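Local coordinates for putative amino acid binding protein (Streptococcus mutans, PDB 4C0R), which binds glutathione, held here as its oxidized disulfide, and probably delivers it to the cystine ABC importer TcyBC for uptake into the cell, at residues G11-F16 with A67-Y72; D59-Q64 with A197-D202; A87-V92 with I161-S166. One frame throughout, in Å; residues are numbered along the deposited sequence.

Contact 1: residues G11-F16 with A67-Y72; sequences GTTNPF and ANNISY. With GDS (oxidized glutathione disulfide), chain C.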
loop_
_atom_site.group_PDB
_atom_site.type_symbol
_atom_site.label_atom_id
_atom_site.label_comp_id
_atom_site.label_asym_id
_atom_site.label_seq_id
_atom_site.Cartn_x
_atom_site.Cartn_y
_atom_site.Cartn_z
ATOM N N GLY A 11 6.014 -3.586 6.773
ATOM C CA GLY A 11 7.168 -2.792 7.113
ATOM C C GLY A 11 8.270 -2.826 6.065
ATOM O O GLY A 11 9.429 -2.448 6.368
ATOM N N THR A 12 7.907 -3.160 4.816
ATOM C CA THR A 12 8.843 -3.131 3.697
ATOM C C THR A 12 8.366 -2.339 2.505
ATOM O O THR A 12 8.729 -2.624 1.344
ATOM C CB THR A 12 9.198 -4.540 3.228
ATOM O OG1 THR A 12 8.007 -5.181 2.772
ATOM C CG2 THR A 12 9.826 -5.329 4.424
ATOM N N THR A 13 7.545 -1.329 2.763
ATOM C CA THR A 13 6.928 -0.525 1.729
ATOM C C THR A 13 7.105 0.973 2.008
ATOM O O THR A 13 6.144 1.660 2.389
ATOM C CB THR A 13 5.439 -0.907 1.565
ATOM O OG1 THR A 13 5.308 -2.352 1.512
ATOM C CG2 THR A 13 4.821 -0.316 0.322
ATOM N N ASN A 14 8.311 1.431 1.832
ATOM C CA ASN A 14 8.617 2.838 2.054
ATOM C C ASN A 14 7.831 3.659 1.045
ATOM O O ASN A 14 7.825 3.310 -0.115
ATOM C CB ASN A 14 10.129 2.978 1.861
ATOM C CG ASN A 14 10.677 4.356 1.968
ATOM O OD1 ASN A 14 10.063 5.326 2.378
ATOM N ND2 ASN A 14 11.934 4.460 1.523
ATOM N N PRO A 15 7.156 4.748 1.464
ATOM C CA PRO A 15 7.148 5.411 2.768
ATOM C C PRO A 15 5.910 5.177 3.613
ATOM O O PRO A 15 5.680 5.881 4.564
ATOM C CB PRO A 15 7.198 6.862 2.386
ATOM C CG PRO A 15 6.327 6.909 1.162
ATOM C CD PRO A 15 6.598 5.638 0.414
ATOM N N PHE A 16 5.130 4.142 3.298
ATOM C CA PHE A 16 3.931 3.844 4.068
ATOM C C PHE A 16 4.233 3.110 5.350
ATOM O O PHE A 16 3.657 3.376 6.390
ATOM C CB PHE A 16 2.864 3.079 3.220
ATOM C CG PHE A 16 2.065 4.014 2.341
ATOM C CD1 PHE A 16 2.585 4.444 1.104
ATOM C CD2 PHE A 16 0.855 4.525 2.752
ATOM C CE1 PHE A 16 1.900 5.329 0.375
ATOM C CE2 PHE A 16 0.186 5.422 2.002
ATOM C CZ PHE A 16 0.696 5.828 0.834
ATOM N N ALA A 67 -2.397 -2.480 8.250
ATOM C CA ALA A 67 -1.999 -1.217 7.599
ATOM C C ALA A 67 -0.730 -1.452 6.852
ATOM O O ALA A 67 0.264 -1.830 7.451
ATOM C CB ALA A 67 -1.784 -0.153 8.591
ATOM N N ASN A 68 -0.777 -1.285 5.551
ATOM C CA ASN A 68 0.385 -1.369 4.681
ATOM C C ASN A 68 -0.018 -0.958 3.252
ATOM O O ASN A 68 -0.032 -1.778 2.346
ATOM C CB ASN A 68 0.972 -2.802 4.675
ATOM C CG ASN A 68 2.436 -2.825 4.294
ATOM O OD1 ASN A 68 3.336 -2.985 5.141
ATOM N ND2 ASN A 68 2.697 -2.624 3.025
ATOM N N ASN A 69 -0.331 0.300 3.030
ATOM C CA ASN A 69 -0.683 0.780 1.666
ATOM C C ASN A 69 -1.805 -0.105 1.056
ATOM O O ASN A 69 -1.751 -0.467 -0.121
ATOM C CB ASN A 69 0.569 0.740 0.810
ATOM C CG ASN A 69 0.401 1.261 -0.614
ATOM O OD1 ASN A 69 -0.203 2.301 -0.856
ATOM N ND2 ASN A 69 0.983 0.535 -1.556
ATOM N N ILE A 70 -2.810 -0.417 1.868
ATOM C CA ILE A 70 -3.821 -1.396 1.464
ATOM C C ILE A 70 -4.981 -0.789 0.718
ATOM O O ILE A 70 -5.633 0.108 1.210
ATOM C CB ILE A 70 -4.356 -2.119 2.696
ATOM C CG1 ILE A 70 -3.241 -2.927 3.363
ATOM C CG2 ILE A 70 -5.526 -3.067 2.385
ATOM C CD1 ILE A 70 -3.607 -3.471 4.803
ATOM N N SER A 71 -5.237 -1.290 -0.482
ATOM C CA SER A 71 -6.329 -0.863 -1.325
ATOM C C SER A 71 -7.656 -1.518 -0.925
ATOM O O SER A 71 -7.680 -2.552 -0.285
ATOM C CB SER A 71 -6.068 -1.330 -2.776
ATOM O OG SER A 71 -4.892 -0.766 -3.300
ATOM N N TYR A 72 -8.752 -0.901 -1.346
ATOM C CA TYR A 72 -10.061 -1.550 -1.263
ATOM C C TYR A 72 -10.200 -2.595 -2.362
ATOM O O TYR A 72 -9.965 -2.298 -3.563
ATOM C CB TYR A 72 -11.150 -0.513 -1.533
ATOM C CG TYR A 72 -12.513 -1.131 -1.488
ATOM C CD1 TYR A 72 -13.111 -1.362 -0.279
ATOM C CD2 TYR A 72 -13.175 -1.480 -2.650
ATOM C CE1 TYR A 72 -14.373 -1.928 -0.197
ATOM C CE2 TYR A 72 -14.471 -2.076 -2.563
ATOM C CZ TYR A 72 -15.025 -2.251 -1.322
ATOM O OH TYR A 72 -16.283 -2.855 -1.118
HETATM C CD1 GDS C . 6.008 -10.877 0.665
HETATM N N2 GDS C . 6.800 -9.895 -0.089
HETATM C CA2 GDS C . 7.158 -8.728 0.632
HETATM C C2 GDS C . 8.374 -8.750 1.490
HETATM O O2 GDS C . 8.497 -7.952 2.443
HETATM C CB2 GDS C . 6.385 -7.466 0.624
HETATM S SG2 GDS C . 5.043 -7.467 -0.544
HETATM N N3 GDS C . 9.396 -9.727 1.176
HETATM C CA3 GDS C . 10.567 -9.851 2.043
HETATM C C3 GDS C . 10.296 -11.133 2.826
HETATM O OE3 GDS C . 11.241 -11.930 3.123
HETATM O OE4 GDS C . 9.130 -11.457 3.197
HETATM N N4 GDS C . 3.862 -4.997 -2.286
HETATM C CA4 GDS C . 4.851 -5.082 -3.334
HETATM C C4 GDS C . 4.309 -5.839 -4.496
HETATM O OE5 GDS C . 3.059 -5.959 -4.684
HETATM O OE6 GDS C . 5.150 -6.298 -5.317
HETATM C C5 GDS C . 4.230 -4.379 -1.050
HETATM O O5 GDS C . 5.354 -3.898 -0.915
HETATM C CA5 GDS C . 3.202 -4.469 -0.014
HETATM N N5 GDS C . 1.851 -4.357 -0.381
HETATM C CB5 GDS C . 3.543 -5.407 1.097
HETATM S SG5 GDS C . 3.343 -7.111 0.508
HETATM C CA6 GDS C . -1.728 -2.815 -3.050
HETATM C C6 GDS C . -2.706 -3.761 -2.372
HETATM O OE7 GDS C . -2.650 -4.989 -2.653
HETATM O OE8 GDS C . -3.542 -3.336 -1.539
HETATM N N6 GDS C . -2.155 -1.439 -2.734
HETATM C CB6 GDS C . -0.331 -3.082 -2.618
HETATM C CG6 GDS C . -0.296 -3.284 -1.086
HETATM C CD6 GDS C . 1.155 -3.182 -0.665
HETATM O O6 GDS C . 1.788 -2.126 -0.520
#
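Oxidized glutathione lies in the cleft of a periplasmic-binding-protein fold, and Gly-11–Phe-16 and Ala-67–Tyr-72 form part of its lining. One gamma-glutamyl end of the ligand, that bearing N6, OE8 and O6, meets 67-72. Its amino nitrogen N6 donates to the backbone O of Asn-69 at 2.8 Å and to Ser-71 OG, while Ser-71 N points almost straight (178°) at carboxylate OE8. Offering both a hydroxyl and an N-H, Ser-71 meets both alpha groups, helped by Glu-163 OE2 at N6. The gamma carbonyl O6 accepts from Asn-69 ND2 at 3.0 Å. Two neighbouring threonines serve the cysteinyl carbonyls, one in each half of the disulfide: Thr-12 OG1 donates to O2 (2.8 Å) and Thr-13 OG1 to O5 (2.9 Å). These threonines form a classic beta bulge against strand 17-20.

Behind Thr-13 stands Asn-68, which positions its hydroxyl. Asn-68 CG stands anti to the backbone N (chi1 -156°), which brings the amide up to the threonine. ND2 donates to Thr-13 OG1 at 3.0 Å, in the amide plane, so that the threonine proton is turned to the ligand. The other end, OD1, receives Gly-11 N nearly along its C=O axis and is also held by Val-10 N. Asn-69 sits in the left-handed region, where asparagine is readily accommodated, at the corner of the chain. Its amide is tilted 32° to the Phe-16 ring, with OD1 3.8 Å above the ring centre.

Contact 2: residues D59-Q64 with A197-D202; sequences DSDKYQ and AQDQKD. With CD (cadmium ion), chain U.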
loop_
_atom_site.group_PDB
_atom_site.type_symbol
_atom_site.label_atom_id
_atom_site.label_comp_id
_atom_site.label_asym_id
_atom_site.label_seq_id
_atom_site.Cartn_x
_atom_site.Cartn_y
_atom_site.Cartn_z
ATOM N N ASP A 59 -8.231 -12.590 10.320
ATOM C CA ASP A 59 -9.296 -13.612 10.300
ATOM C C ASP A 59 -9.446 -14.267 11.669
ATOM O O ASP A 59 -10.555 -14.614 12.074
ATOM C CB ASP A 59 -8.929 -14.745 9.352
ATOM C CG ASP A 59 -8.970 -14.337 7.886
ATOM O OD1 ASP A 59 -9.599 -13.314 7.559
ATOM O OD2 ASP A 59 -8.378 -15.056 7.075
ATOM N N SER A 60 -8.339 -14.494 12.361
ATOM C CA SER A 60 -8.388 -15.222 13.638
ATOM C C SER A 60 -8.487 -14.310 14.867
ATOM O O SER A 60 -8.495 -14.775 16.020
ATOM C CB SER A 60 -7.163 -16.087 13.749
ATOM O OG SER A 60 -5.966 -15.326 13.899
ATOM N N ASP A 61 -8.551 -13.011 14.617
ATOM C CA ASP A 61 -8.427 -12.001 15.656
ATOM C C ASP A 61 -7.152 -12.015 16.504
ATOM O O ASP A 61 -7.133 -11.435 17.588
ATOM C CB ASP A 61 -9.672 -11.931 16.557
ATOM C CG ASP A 61 -10.566 -10.762 16.168
ATOM O OD1 ASP A 61 -10.254 -9.546 16.567
ATOM O OD2 ASP A 61 -11.511 -11.075 15.416
ATOM N N LYS A 62 -6.077 -12.594 15.970
ATOM C CA LYS A 62 -4.740 -12.395 16.466
ATOM C C LYS A 62 -4.391 -10.919 16.278
ATOM O O LYS A 62 -3.745 -10.336 17.107
ATOM C CB LYS A 62 -3.722 -13.233 15.696
ATOM C CG LYS A 62 -2.268 -12.999 16.080
ATOM C CD LYS A 62 -1.353 -13.944 15.285
ATOM C CE LYS A 62 0.112 -13.900 15.733
ATOM N NZ LYS A 62 0.880 -15.029 15.137
ATOM N N TYR A 63 -4.796 -10.346 15.147
ATOM C CA TYR A 63 -4.551 -8.929 14.908
ATOM C C TYR A 63 -5.890 -8.221 14.798
ATOM O O TYR A 63 -6.873 -8.829 14.394
ATOM C CB TYR A 63 -3.772 -8.703 13.570
ATOM C CG TYR A 63 -2.451 -9.407 13.476
ATOM C CD1 TYR A 63 -1.557 -9.394 14.526
ATOM C CD2 TYR A 63 -2.111 -10.096 12.325
ATOM C CE1 TYR A 63 -0.347 -10.062 14.448
ATOM C CE2 TYR A 63 -0.881 -10.754 12.246
ATOM C CZ TYR A 63 -0.031 -10.726 13.310
ATOM O OH TYR A 63 1.204 -11.380 13.215
ATOM N N GLN A 64 -5.941 -6.927 15.139
ATOM C CA GLN A 64 -7.160 -6.120 15.050
ATOM C C GLN A 64 -7.161 -5.107 13.908
ATOM O O GLN A 64 -8.216 -4.778 13.405
ATOM C CB GLN A 64 -7.445 -5.389 16.360
ATOM C CG GLN A 64 -7.824 -6.319 17.509
ATOM C CD GLN A 64 -6.707 -7.250 17.940
ATOM O OE1 GLN A 64 -5.608 -6.813 18.308
ATOM N NE2 GLN A 64 -6.980 -8.542 17.893
ATOM N N ALA A 197 -10.261 -6.410 11.750
ATOM C CA ALA A 197 -10.947 -7.686 11.961
ATOM C C ALA A 197 -12.432 -7.372 12.002
ATOM O O ALA A 197 -12.872 -6.295 12.419
ATOM C CB ALA A 197 -10.442 -8.338 13.250
ATOM N N GLN A 198 -13.236 -8.322 11.504
ATOM C CA GLN A 198 -14.624 -8.022 11.247
ATOM C C GLN A 198 -15.439 -7.706 12.492
ATOM O O GLN A 198 -16.441 -6.963 12.404
ATOM C CB GLN A 198 -15.232 -9.184 10.431
ATOM C CG GLN A 198 -16.417 -8.742 9.624
ATOM C CD GLN A 198 -16.907 -9.839 8.708
ATOM O OE1 GLN A 198 -16.928 -11.015 9.091
ATOM N NE2 GLN A 198 -17.329 -9.462 7.516
ATOM N N ASP A 199 -15.007 -8.198 13.648
ATOM C CA ASP A 199 -15.715 -7.932 14.880
ATOM C C ASP A 199 -15.297 -6.632 15.569
ATOM O O ASP A 199 -15.751 -6.332 16.656
ATOM C CB ASP A 199 -15.627 -9.095 15.870
ATOM C CG ASP A 199 -14.232 -9.444 16.261
ATOM O OD1 ASP A 199 -13.272 -8.716 15.934
ATOM O OD2 ASP A 199 -14.078 -10.490 16.929
ATOM N N GLN A 200 -14.460 -5.842 14.922
ATOM C CA GLN A 200 -13.924 -4.640 15.580
ATOM C C GLN A 200 -14.639 -3.363 15.170
ATOM O O GLN A 200 -14.003 -2.350 14.901
ATOM C CB GLN A 200 -12.422 -4.508 15.286
ATOM C CG GLN A 200 -11.585 -5.654 15.877
ATOM C CD GLN A 200 -11.550 -5.611 17.399
ATOM O OE1 GLN A 200 -11.637 -4.536 17.980
ATOM N NE2 GLN A 200 -11.428 -6.766 18.044
ATOM N N LYS A 201 -15.961 -3.351 15.180
ATOM C CA LYS A 201 -16.757 -2.198 14.828
ATOM C C LYS A 201 -16.444 -0.951 15.676
ATOM O O LYS A 201 -16.364 0.167 15.148
ATOM C CB LYS A 201 -18.245 -2.571 14.991
ATOM N N ASP A 202 -16.283 -1.121 16.995
ATOM C CA ASP A 202 -16.084 0.035 17.842
ATOM C C ASP A 202 -14.726 0.666 17.543
ATOM O O ASP A 202 -14.578 1.882 17.561
ATOM C CB ASP A 202 -16.173 -0.336 19.319
ATOM C CG ASP A 202 -17.588 -0.766 19.732
ATOM O OD1 ASP A 202 -18.563 -0.405 19.045
ATOM O OD2 ASP A 202 -17.714 -1.444 20.766
HETATM CD CD CD U . -12.068 -10.186 18.450
HETATM O O HOH W 1 -13.478 -10.952 13.580
#
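The carboxylates of Asp-61 and Asp-199 meet tip to tip with their planes 48° apart, so neither lies flat on the other. Asp-61 OD2 is 3.0 Å from Asp-199 OD1, a pairing of like charges that the bound cadmium ion probably makes tolerable: the metal takes Asp-61 OD1 at 2.7 Å and Asp-199 OD2 at 2.5 Å. The Asp-61 carboxylate is also approached by Gln-200, whose NE2 gives OD1 a weak hydrogen bond of 3.4 Å. A water donates to OD2 and accepts from Asp-199 N, a water-mediated link between the two aspartates. The Gln-64 and Gln-200 amides are turned 70° from one another, and what touches is aliphatic on one side, Gln-64 CG against the Gln-200 amide. On one face of the Tyr-63 ring, offset toward the rim, rests Lys-62 CG.

Helix 51-59 ends here in a Schellman motif with Asp-61 at positive phi, and the chain then enters strand 65-71. In the partner segment, a type I turn from Ala-197 to Gln-200 leads out of strand 191-196, with Gln-200 at the N-cap of helix 201-216. Asp-199 holds CG between its backbone N and carbonyl carbon (chi1 59°), which swings the carboxylate over to Asp-61. The small Ala-197 packs CB obliquely against one face of the Asp-61 carboxylate, 3.5 Å from OD1. Its N donates to Gln-64 O at 3.1 Å from above the carbonyl plane, whereas Gln-64 OE1 accepts from Thr-6 N. Tyr-63 O, buried against Ala-197 CB, has no polar partner.

Contact 3: residues A87-V92 with I161-S166; sequences ASNPLV and IFEKIS. With GDS (oxidized glutathione disulfide), chain C.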
loop_
_atom_site.group_PDB
_atom_site.type_symbol
_atom_site.label_atom_id
_atom_site.label_comp_id
_atom_site.label_asym_id
_atom_site.label_seq_id
_atom_site.Cartn_x
_atom_site.Cartn_y
_atom_site.Cartn_z
ATOM N N ALA A 87 -5.252 8.058 2.135
ATOM C CA ALA A 87 -4.397 8.631 1.111
ATOM C C ALA A 87 -4.886 8.157 -0.234
ATOM O O ALA A 87 -5.613 7.168 -0.325
ATOM C CB ALA A 87 -2.940 8.181 1.302
ATOM N N SER A 88 -4.498 8.884 -1.271
ATOM C CA SER A 88 -4.747 8.565 -2.654
ATOM C C SER A 88 -3.424 8.320 -3.351
ATOM O O SER A 88 -2.523 9.176 -3.324
ATOM C CB SER A 88 -5.566 9.685 -3.316
ATOM O OG SER A 88 -5.966 9.264 -4.618
ATOM N N ASN A 89 -3.279 7.178 -4.010
ATOM C CA ASN A 89 -1.990 6.707 -4.457
ATOM C C ASN A 89 -2.116 5.939 -5.759
ATOM O O ASN A 89 -2.295 4.708 -5.784
ATOM C CB ASN A 89 -1.433 5.816 -3.380
ATOM C CG ASN A 89 0.029 5.528 -3.510
ATOM O OD1 ASN A 89 0.695 6.020 -4.412
ATOM N ND2 ASN A 89 0.555 4.748 -2.571
ATOM N N PRO A 90 -2.048 6.656 -6.909
ATOM C CA PRO A 90 -2.338 5.978 -8.150
ATOM C C PRO A 90 -1.210 5.102 -8.643
ATOM O O PRO A 90 -0.082 5.199 -8.190
ATOM C CB PRO A 90 -2.583 7.143 -9.126
ATOM C CG PRO A 90 -1.737 8.193 -8.660
ATOM C CD PRO A 90 -1.747 8.079 -7.111
ATOM N N LEU A 91 -1.534 4.202 -9.574
ATOM C CA LEU A 91 -0.550 3.281 -10.061
ATOM C C LEU A 91 0.325 3.861 -11.136
ATOM O O LEU A 91 -0.100 4.709 -11.952
ATOM C CB LEU A 91 -1.189 2.010 -10.641
ATOM C CG LEU A 91 -1.852 1.133 -9.625
ATOM C CD1 LEU A 91 -2.556 -0.004 -10.381
ATOM C CD2 LEU A 91 -0.827 0.592 -8.676
ATOM N N VAL A 92 1.535 3.344 -11.172
ATOM C CA VAL A 92 2.486 3.607 -12.261
ATOM C C VAL A 92 3.144 2.302 -12.760
ATOM O O VAL A 92 3.160 1.275 -12.091
ATOM C CB VAL A 92 3.604 4.578 -11.879
ATOM C CG1 VAL A 92 3.042 5.887 -11.537
ATOM C CG2 VAL A 92 4.476 4.003 -10.705
ATOM N N ILE A 161 4.725 -2.816 -11.974
ATOM C CA ILE A 161 3.569 -1.976 -11.693
ATOM C C ILE A 161 3.368 -1.846 -10.172
ATOM O O ILE A 161 3.360 -2.835 -9.444
ATOM C CB ILE A 161 2.274 -2.499 -12.313
ATOM C CG1 ILE A 161 2.423 -2.592 -13.832
ATOM C CG2 ILE A 161 1.087 -1.619 -11.930
ATOM C CD1 ILE A 161 1.269 -3.306 -14.494
ATOM N N PHE A 162 3.323 -0.616 -9.687
ATOM C CA PHE A 162 3.063 -0.390 -8.269
ATOM C C PHE A 162 2.534 0.998 -8.061
ATOM O O PHE A 162 2.568 1.832 -8.980
ATOM C CB PHE A 162 4.368 -0.564 -7.448
ATOM C CG PHE A 162 4.074 -0.878 -5.974
ATOM C CD1 PHE A 162 3.535 -2.121 -5.621
ATOM C CD2 PHE A 162 4.238 0.064 -5.014
ATOM C CE1 PHE A 162 3.191 -2.407 -4.299
ATOM C CE2 PHE A 162 3.883 -0.224 -3.672
ATOM C CZ PHE A 162 3.370 -1.487 -3.334
ATOM N N GLU A 163 2.081 1.303 -6.842
ATOM C CA GLU A 163 1.690 2.686 -6.497
ATOM C C GLU A 163 2.848 3.682 -6.700
ATOM O O GLU A 163 3.986 3.385 -6.405
ATOM C CB GLU A 163 1.218 2.740 -5.047
ATOM C CG GLU A 163 -0.201 2.242 -4.804
ATOM C CD GLU A 163 -0.432 0.760 -4.795
ATOM O OE1 GLU A 163 0.521 -0.035 -4.714
ATOM O OE2 GLU A 163 -1.609 0.434 -4.868
ATOM N N LYS A 164 2.493 4.869 -7.190
ATOM C CA LYS A 164 3.417 5.922 -7.504
ATOM C C LYS A 164 4.251 6.381 -6.327
ATOM O O LYS A 164 5.419 6.597 -6.487
ATOM C CB LYS A 164 2.623 7.125 -8.032
ATOM C CG LYS A 164 3.467 8.210 -8.641
ATOM C CD LYS A 164 2.600 9.112 -9.504
ATOM C CE LYS A 164 3.481 10.020 -10.362
ATOM N NZ LYS A 164 2.636 10.909 -11.163
ATOM N N ILE A 165 3.644 6.583 -5.164
ATOM C CA ILE A 165 4.370 7.192 -4.067
ATOM C C ILE A 165 5.583 6.310 -3.675
ATOM O O ILE A 165 6.725 6.802 -3.571
ATOM C CB ILE A 165 3.453 7.461 -2.885
ATOM C CG1 ILE A 165 2.402 8.539 -3.188
ATOM C CG2 ILE A 165 4.302 7.895 -1.660
ATOM C CD1 ILE A 165 1.285 8.632 -2.210
ATOM N N SER A 166 5.392 5.001 -3.526
ATOM C CA SER A 166 6.519 4.145 -3.211
ATOM C C SER A 166 7.491 4.014 -4.375
ATOM O O SER A 166 8.682 4.020 -4.183
ATOM C CB SER A 166 6.090 2.747 -2.765
ATOM O OG SER A 166 5.548 2.776 -1.468
HETATM C CD1 GDS C . 6.008 -10.877 0.665
HETATM N N2 GDS C . 6.800 -9.895 -0.089
HETATM C CA2 GDS C . 7.158 -8.728 0.632
HETATM C C2 GDS C . 8.374 -8.750 1.490
HETATM O O2 GDS C . 8.497 -7.952 2.443
HETATM C CB2 GDS C . 6.385 -7.466 0.624
HETATM S SG2 GDS C . 5.043 -7.467 -0.544
HETATM N N3 GDS C . 9.396 -9.727 1.176
HETATM C CA3 GDS C . 10.567 -9.851 2.043
HETATM C C3 GDS C . 10.296 -11.133 2.826
HETATM O OE3 GDS C . 11.241 -11.930 3.123
HETATM O OE4 GDS C . 9.130 -11.457 3.197
HETATM N N4 GDS C . 3.862 -4.997 -2.286
HETATM C CA4 GDS C . 4.851 -5.082 -3.334
HETATM C C4 GDS C . 4.309 -5.839 -4.496
HETATM O OE5 GDS C . 3.059 -5.959 -4.684
HETATM O OE6 GDS C . 5.150 -6.298 -5.317
HETATM C C5 GDS C . 4.230 -4.379 -1.050
HETATM O O5 GDS C . 5.354 -3.898 -0.915
HETATM C CA5 GDS C . 3.202 -4.469 -0.014
HETATM N N5 GDS C . 1.851 -4.357 -0.381
HETATM C CB5 GDS C . 3.543 -5.407 1.097
HETATM S SG5 GDS C . 3.343 -7.111 0.508
HETATM C CA6 GDS C . -1.728 -2.815 -3.050
HETATM C C6 GDS C . -2.706 -3.761 -2.372
HETATM O OE7 GDS C . -2.650 -4.989 -2.653
HETATM O OE8 GDS C . -3.542 -3.336 -1.539
HETATM N N6 GDS C . -2.155 -1.439 -2.734
HETATM C CB6 GDS C . -0.331 -3.082 -2.618
HETATM C CG6 GDS C . -0.296 -3.284 -1.086
HETATM C CD6 GDS C . 1.155 -3.182 -0.665
HETATM O O6 GDS C . 1.788 -2.126 -0.520
HETATM O O HOH W 2 2.956 3.184 -2.151
HETATM O O HOH W 3 -3.411 2.222 -5.654
#
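Glu-163 CB presses on the Asn-89 amide, 3.3 Å from ND2, and CG lies beside Asn-89 O. A bend at chi2 (77°) then turns the carboxylate to the cleft, CD passing Leu-91 CD2 (3.9 Å) and ligand N6. There OE2 accepts the glutathione amino nitrogen N6 at 2.9 Å and a water shared with Asn-89 O, while OE1 stands 3.4 Å above the centre of the Phe-162 ring and takes a weak bond from Asn-69 ND2. A carboxylate suits the ligand's amino group, which is probably charged. The Phe-162 edge meets ligand O6, with CZ 3.3 Å away.

Glu-163 is the N-cap residue where strand 160-163 becomes helix 164-173. Two first-turn N-H groups are met by the other segment: Ile-165 N reaches a lone pair of Asn-89 OD1 (3.1 Å, 167°), and Lys-164 N points along the C=O of Pro-90 at 2.8 Å. Beyond them Val-92 and Phe-162 form an antiparallel hydrogen-bonded pair. Val-92 CG1 packs on the extended Lys-164 chain, whose NZ forms a salt bridge with Asp-183. Strand 81-96 thus lies against strand 160-163 and the start of helix 164-173, with Leu-91 and Ile-161 on helix 120-130 and Phe-162 on helix 145-153.

Overall arrangement
Contacts 1 and 3 are buried, centres 10 Å apart, and share the main sheet and glutathione; contact 2 lies toward the surface, 20 Å from the centre of the chain, with nearest atoms about 17 Å from contact 3. Strand 65-71 links contacts 1 and 2, since contact 2 holds the loop that feeds it. A weak bond between Asn-69 OD1 and Asn-89 ND2, and Asn-14 O with Ser-166 OG, join contacts 1 and 3. Chemistry follows place: neutral side chains and backbone groups meet the ligand's carbonyls, amino group and carboxylate in contact 1, strand pairing and a helix start hold one glutamate against the amino group in contact 3, and in contact 2 paired carboxylates hold a metal ion.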